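Local coordinates for protein L-threonine-O-3-phosphate decarboxylase (Porphyromonas gingivalis, PDB 3FKD) that probably uses pyridoxal 5'-phosphate to remove the carboxyl group of L-threonine O-3-phosphate, at residues Thr257-Glu271 against Gly276-Thr288. Sequence-based numbering, arbitrary orientation.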
loop_
_atom_site.group_PDB
_atom_site.type_symbol
_atom_site.label_atom_id
_atom_site.label_comp_id
_atom_site.label_asym_id
_atom_site.label_seq_id
_atom_site.Cartn_x
_atom_site.Cartn_y
_atom_site.Cartn_z
ATOM N N THR A 257 -30.740 14.273 -1.650
ATOM C CA THR A 257 -30.385 13.932 -3.008
ATOM C C THR A 257 -31.619 14.054 -3.941
ATOM O O THR A 257 -31.508 14.479 -5.102
ATOM C CB THR A 257 -29.842 12.505 -3.053
ATOM O OG1 THR A 257 -28.597 12.452 -2.360
ATOM C CG2 THR A 257 -29.637 12.071 -4.454
ATOM N N VAL A 258 -32.775 13.641 -3.429
ATOM C CA VAL A 258 -34.012 13.807 -4.145
ATOM C C VAL A 258 -34.283 15.304 -4.367
ATOM O O VAL A 258 -34.486 15.709 -5.496
ATOM C CB VAL A 258 -35.160 13.128 -3.402
ATOM C CG1 VAL A 258 -36.513 13.530 -3.988
ATOM C CG2 VAL A 258 -34.952 11.625 -3.377
ATOM N N ASP A 259 -34.246 16.131 -3.315
ATOM C CA ASP A 259 -34.418 17.582 -3.500
ATOM C C ASP A 259 -33.360 18.170 -4.434
ATOM O O ASP A 259 -33.588 19.203 -5.060
ATOM C CB ASP A 259 -34.372 18.387 -2.201
ATOM C CG ASP A 259 -35.257 17.830 -1.106
ATOM O OD1 ASP A 259 -36.153 17.000 -1.377
ATOM O OD2 ASP A 259 -35.023 18.243 0.055
ATOM N N PHE A 260 -32.194 17.529 -4.516
ATOM C CA PHE A 260 -31.142 18.002 -5.408
ATOM C C PHE A 260 -31.452 17.634 -6.863
ATOM O O PHE A 260 -31.345 18.482 -7.747
ATOM C CB PHE A 260 -29.796 17.440 -4.967
ATOM C CG PHE A 260 -28.589 18.142 -5.562
ATOM C CD1 PHE A 260 -28.702 19.366 -6.180
ATOM C CD2 PHE A 260 -27.328 17.585 -5.430
ATOM C CE1 PHE A 260 -27.597 20.006 -6.689
ATOM C CE2 PHE A 260 -26.238 18.234 -5.935
ATOM C CZ PHE A 260 -26.379 19.444 -6.579
ATOM N N ILE A 261 -31.861 16.385 -7.097
ATOM C CA ILE A 261 -32.133 15.894 -8.443
ATOM C C ILE A 261 -33.349 16.547 -9.103
ATOM O O ILE A 261 -33.353 16.805 -10.307
ATOM C CB ILE A 261 -32.251 14.358 -8.473
ATOM C CG1 ILE A 261 -30.870 13.726 -8.131
ATOM C CG2 ILE A 261 -32.720 13.907 -9.846
ATOM C CD1 ILE A 261 -30.842 12.199 -8.058
ATOM N N THR A 262 -34.364 16.822 -8.294
ATOM C CA THR A 262 -35.572 17.511 -8.700
ATOM C C THR A 262 -35.255 18.903 -9.211
ATOM O O THR A 262 -35.685 19.306 -10.310
ATOM C CB THR A 262 -36.513 17.669 -7.497
ATOM O OG1 THR A 262 -36.908 16.373 -7.014
ATOM C CG2 THR A 262 -37.725 18.498 -7.877
ATOM N N ALA A 263 -34.541 19.668 -8.405
ATOM C CA ALA A 263 -34.116 20.978 -8.845
ATOM C C ALA A 263 -33.272 20.857 -10.110
ATOM O O ALA A 263 -33.503 21.606 -11.060
ATOM C CB ALA A 263 -33.373 21.709 -7.763
ATOM N N LEU A 264 -32.324 19.912 -10.159
ATOM C CA LEU A 264 -31.528 19.790 -11.359
ATOM C C LEU A 264 -32.335 19.512 -12.651
ATOM O O LEU A 264 -32.026 20.074 -13.712
ATOM C CB LEU A 264 -30.383 18.789 -11.194
ATOM C CG LEU A 264 -29.200 19.295 -10.344
ATOM C CD1 LEU A 264 -28.265 18.179 -10.011
ATOM C CD2 LEU A 264 -28.445 20.448 -10.955
ATOM N N ASN A 265 -33.339 18.642 -12.590
ATOM C CA ASN A 265 -34.062 18.308 -13.795
ATOM C C ASN A 265 -34.861 19.540 -14.279
ATOM O O ASN A 265 -34.981 19.802 -15.487
ATOM C CB ASN A 265 -34.962 17.093 -13.580
ATOM C CG ASN A 265 -34.200 15.774 -13.629
ATOM O OD1 ASN A 265 -33.283 15.600 -14.419
ATOM N ND2 ASN A 265 -34.597 14.832 -12.780
ATOM N N ARG A 266 -35.366 20.317 -13.334
ATOM C CA ARG A 266 -36.107 21.513 -13.684
ATOM C C ARG A 266 -35.290 22.394 -14.594
ATOM O O ARG A 266 -35.849 23.140 -15.410
ATOM C CB ARG A 266 -36.464 22.321 -12.447
ATOM C CG ARG A 266 -37.650 21.797 -11.722
ATOM C CD ARG A 266 -38.148 22.883 -10.865
ATOM N NE ARG A 266 -39.435 22.539 -10.285
ATOM C CZ ARG A 266 -40.023 23.249 -9.340
ATOM N NH1 ARG A 266 -39.435 24.349 -8.881
ATOM N NH2 ARG A 266 -41.191 22.854 -8.873
ATOM N N LEU A 267 -33.973 22.343 -14.427
ATOM C CA LEU A 267 -33.103 23.148 -15.262
ATOM C C LEU A 267 -33.268 22.698 -16.693
ATOM O O LEU A 267 -33.490 21.513 -16.951
ATOM C CB LEU A 267 -31.635 23.059 -14.810
ATOM C CG LEU A 267 -31.210 24.258 -13.943
ATOM C CD1 LEU A 267 -32.238 24.514 -12.867
ATOM C CD2 LEU A 267 -29.807 24.097 -13.362
ATOM N N ASP A 268 -33.202 23.651 -17.618
ATOM C CA ASP A 268 -33.214 23.319 -19.037
ATOM C C ASP A 268 -31.811 23.216 -19.645
ATOM O O ASP A 268 -30.985 24.123 -19.515
ATOM C CB ASP A 268 -34.081 24.292 -19.825
ATOM C CG ASP A 268 -35.484 23.735 -20.098
ATOM O OD1 ASP A 268 -36.496 24.290 -19.559
ATOM O OD2 ASP A 268 -35.561 22.723 -20.852
ATOM N N GLY A 269 -31.554 22.095 -20.311
ATOM C CA GLY A 269 -30.282 21.883 -20.947
ATOM C C GLY A 269 -29.504 20.814 -20.213
ATOM O O GLY A 269 -28.412 20.441 -20.651
ATOM N N VAL A 270 -30.054 20.345 -19.090
ATOM C CA VAL A 270 -29.450 19.259 -18.344
ATOM C C VAL A 270 -30.433 18.182 -17.926
ATOM O O VAL A 270 -31.552 18.458 -17.512
ATOM C CB VAL A 270 -28.656 19.721 -17.102
ATOM C CG1 VAL A 270 -27.729 20.830 -17.461
ATOM C CG2 VAL A 270 -29.590 20.118 -15.950
ATOM N N GLU A 271 -29.954 16.952 -18.003
ATOM C CA GLU A 271 -30.719 15.772 -17.683
ATOM C C GLU A 271 -29.985 14.956 -16.588
ATOM O O GLU A 271 -28.800 14.657 -16.726
ATOM C CB GLU A 271 -30.866 14.964 -18.972
ATOM C CG GLU A 271 -31.176 13.492 -18.783
ATOM C CD GLU A 271 -31.492 12.787 -20.109
ATOM O OE1 GLU A 271 -30.573 12.647 -20.972
ATOM O OE2 GLU A 271 -32.664 12.363 -20.271
ATOM N N GLY A 276 -29.835 5.233 -7.596
ATOM C CA GLY A 276 -30.250 4.661 -6.324
ATOM C C GLY A 276 -29.418 5.029 -5.083
ATOM O O GLY A 276 -29.543 4.390 -4.041
ATOM N N THR A 277 -28.566 6.043 -5.183
ATOM C CA THR A 277 -27.735 6.389 -4.051
ATOM C C THR A 277 -27.441 7.877 -4.044
ATOM O O THR A 277 -28.058 8.607 -4.784
ATOM C CB THR A 277 -26.424 5.550 -4.010
ATOM O OG1 THR A 277 -25.821 5.681 -2.730
ATOM C CG2 THR A 277 -25.408 6.018 -5.056
ATOM N N THR A 278 -26.474 8.322 -3.240
ATOM C CA THR A 278 -26.288 9.757 -3.000
ATOM C C THR A 278 -25.343 10.496 -3.970
ATOM O O THR A 278 -25.111 11.701 -3.834
ATOM C CB THR A 278 -25.827 9.999 -1.589
ATOM O OG1 THR A 278 -24.634 9.260 -1.404
ATOM C CG2 THR A 278 -26.828 9.461 -0.609
ATOM N N PHE A 279 -24.805 9.782 -4.939
ATOM C CA PHE A 279 -24.184 10.449 -6.076
ATOM C C PHE A 279 -24.878 9.965 -7.361
ATOM O O PHE A 279 -25.581 8.960 -7.341
ATOM C CB PHE A 279 -22.683 10.146 -6.124
ATOM C CG PHE A 279 -22.374 8.684 -6.090
ATOM C CD1 PHE A 279 -22.382 7.944 -7.247
ATOM C CD2 PHE A 279 -22.094 8.051 -4.880
ATOM C CE1 PHE A 279 -22.127 6.596 -7.206
ATOM C CE2 PHE A 279 -21.827 6.703 -4.829
ATOM C CZ PHE A 279 -21.826 5.969 -5.973
ATOM N N PHE A 280 -24.651 10.659 -8.474
ATOM C CA PHE A 280 -25.415 10.422 -9.713
ATOM C C PHE A 280 -24.722 11.051 -10.930
ATOM O O PHE A 280 -23.921 11.963 -10.801
ATOM C CB PHE A 280 -26.875 10.992 -9.574
ATOM C CG PHE A 280 -26.906 12.421 -9.122
ATOM C CD1 PHE A 280 -26.725 13.453 -10.033
ATOM C CD2 PHE A 280 -27.026 12.734 -7.779
ATOM C CE1 PHE A 280 -26.709 14.761 -9.626
ATOM C CE2 PHE A 280 -26.987 14.037 -7.360
ATOM C CZ PHE A 280 -26.850 15.066 -8.300
ATOM N N LEU A 281 -25.052 10.567 -12.116
ATOM C CA LEU A 281 -24.620 11.192 -13.365
ATOM C C LEU A 281 -25.605 12.340 -13.814
ATOM O O LEU A 281 -26.834 12.208 -13.757
ATOM C CB LEU A 281 -24.514 10.090 -14.434
ATOM C CG LEU A 281 -23.223 9.393 -14.887
ATOM C CD1 LEU A 281 -21.981 9.595 -14.056
ATOM C CD2 LEU A 281 -23.481 7.915 -15.077
ATOM N N LEU A 282 -25.068 13.481 -14.222
ATOM C CA LEU A 282 -25.870 14.364 -15.042
ATOM C C LEU A 282 -25.284 14.600 -16.456
ATOM O O LEU A 282 -24.058 14.646 -16.661
ATOM C CB LEU A 282 -26.246 15.659 -14.311
ATOM C CG LEU A 282 -25.458 16.967 -14.324
ATOM C CD1 LEU A 282 -24.970 17.401 -15.733
ATOM C CD2 LEU A 282 -26.373 18.036 -13.713
ATOM N N ARG A 283 -26.190 14.722 -17.425
ATOM C CA ARG A 283 -25.824 14.953 -18.829
ATOM C C ARG A 283 -26.101 16.384 -19.249
ATOM O O ARG A 283 -27.209 16.896 -19.046
ATOM C CB ARG A 283 -26.625 14.024 -19.735
ATOM C CG ARG A 283 -25.921 13.634 -21.013
ATOM C CD ARG A 283 -26.891 12.943 -21.942
ATOM N NE ARG A 283 -26.213 11.893 -22.697
ATOM C CZ ARG A 283 -25.945 11.959 -23.992
ATOM N NH1 ARG A 283 -25.310 10.965 -24.598
ATOM N NH2 ARG A 283 -26.314 13.033 -24.680
ATOM N N LEU A 284 -25.092 17.041 -19.799
ATOM C CA LEU A 284 -25.324 18.307 -20.460
ATOM C C LEU A 284 -25.896 18.049 -21.848
ATOM O O LEU A 284 -25.301 17.312 -22.613
ATOM C CB LEU A 284 -24.031 19.084 -20.580
ATOM C CG LEU A 284 -23.361 19.362 -19.244
ATOM C CD1 LEU A 284 -22.317 20.433 -19.413
ATOM C CD2 LEU A 284 -24.388 19.832 -18.270
ATOM N N LYS A 285 -27.067 18.621 -22.148
ATOM C CA LYS A 285 -27.613 18.641 -23.517
ATOM C C LYS A 285 -26.606 19.312 -24.456
ATOM O O LYS A 285 -26.271 18.775 -25.500
ATOM C CB LYS A 285 -28.958 19.363 -23.554
ATOM C CG LYS A 285 -29.287 20.023 -24.902
ATOM C CD LYS A 285 -30.124 21.341 -24.749
ATOM C CE LYS A 285 -31.583 21.097 -24.357
ATOM N NZ LYS A 285 -32.187 22.304 -23.744
ATOM N N LYS A 286 -26.094 20.472 -24.065
ATOM C CA LYS A 286 -24.993 21.107 -24.797
ATOM C C LYS A 286 -23.909 21.616 -23.829
ATOM O O LYS A 286 -24.197 21.941 -22.681
ATOM C CB LYS A 286 -25.513 22.276 -25.661
ATOM C CG LYS A 286 -26.670 21.925 -26.648
ATOM C CD LYS A 286 -26.189 21.253 -27.967
ATOM C CE LYS A 286 -27.355 20.552 -28.732
ATOM N NZ LYS A 286 -28.495 21.448 -29.143
ATOM N N GLY A 287 -22.670 21.717 -24.291
ATOM C CA GLY A 287 -21.582 22.034 -23.383
ATOM C C GLY A 287 -20.876 20.732 -23.037
ATOM O O GLY A 287 -21.442 19.653 -23.192
ATOM N N THR A 288 -19.628 20.810 -22.604
ATOM C CA THR A 288 -18.912 19.600 -22.235
ATOM C C THR A 288 -18.616 19.611 -20.749
ATOM O O THR A 288 -18.635 20.660 -20.105
ATOM C CB THR A 288 -17.580 19.442 -22.997
ATOM O OG1 THR A 288 -16.837 20.663 -22.908
ATOM C CG2 THR A 288 -17.807 19.078 -24.455
#
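Phe280 of strand 279-284 packs mainly on Phe260, Ile261 and Leu264 of helix 250-266. Its CG sits between the backbone N and the carbonyl carbon; this torsion (chi1 52°) puts the ring against Phe260 and Ile261. The edge of the Phe280 ring points at the face of Phe260 in an offset edge-to-face pair, with centroids 5.7 Å apart and planes at 79°. Ile261 CG1 lies over one face of Phe280, 4.0 Å from the ring centroid, a CH-pi contact. Leu264 CD1 reaches Phe280 CE1 at 3.8 Å. Helix and strand run nearly parallel here.

Past the helix the chain turns back at Gly269, whose positive phi favours glycine, and pairs as an antiparallel hairpin strand. Glu271 N binds Arg283 O, and Arg283 N returns a nearly straight 2.7 Å bond to Glu271 O. Lys285 N binds Gly269 O. The Lys285 side chain bends at chi2 and chi3 to fold over Gly269, with NZ 3.4 Å from Gly269 CA and 4.5 Å from Asp268 OD2, beyond a salt bridge. Val270 CG1 packs on Leu284 CD2 at 3.6 Å, on the sheet face turned to the helix. Glu271 and Arg283 lie side by side on the other face without a salt bridge; Arg283 NE bonds Tyr317 OH.

Apolar packing thus holds helix 250-266, beside helix 325-339, to one sheet face, consistent with the small domain of an aminotransferase-type fold. Backbone bonds hold the hairpin, where the charged groups lie.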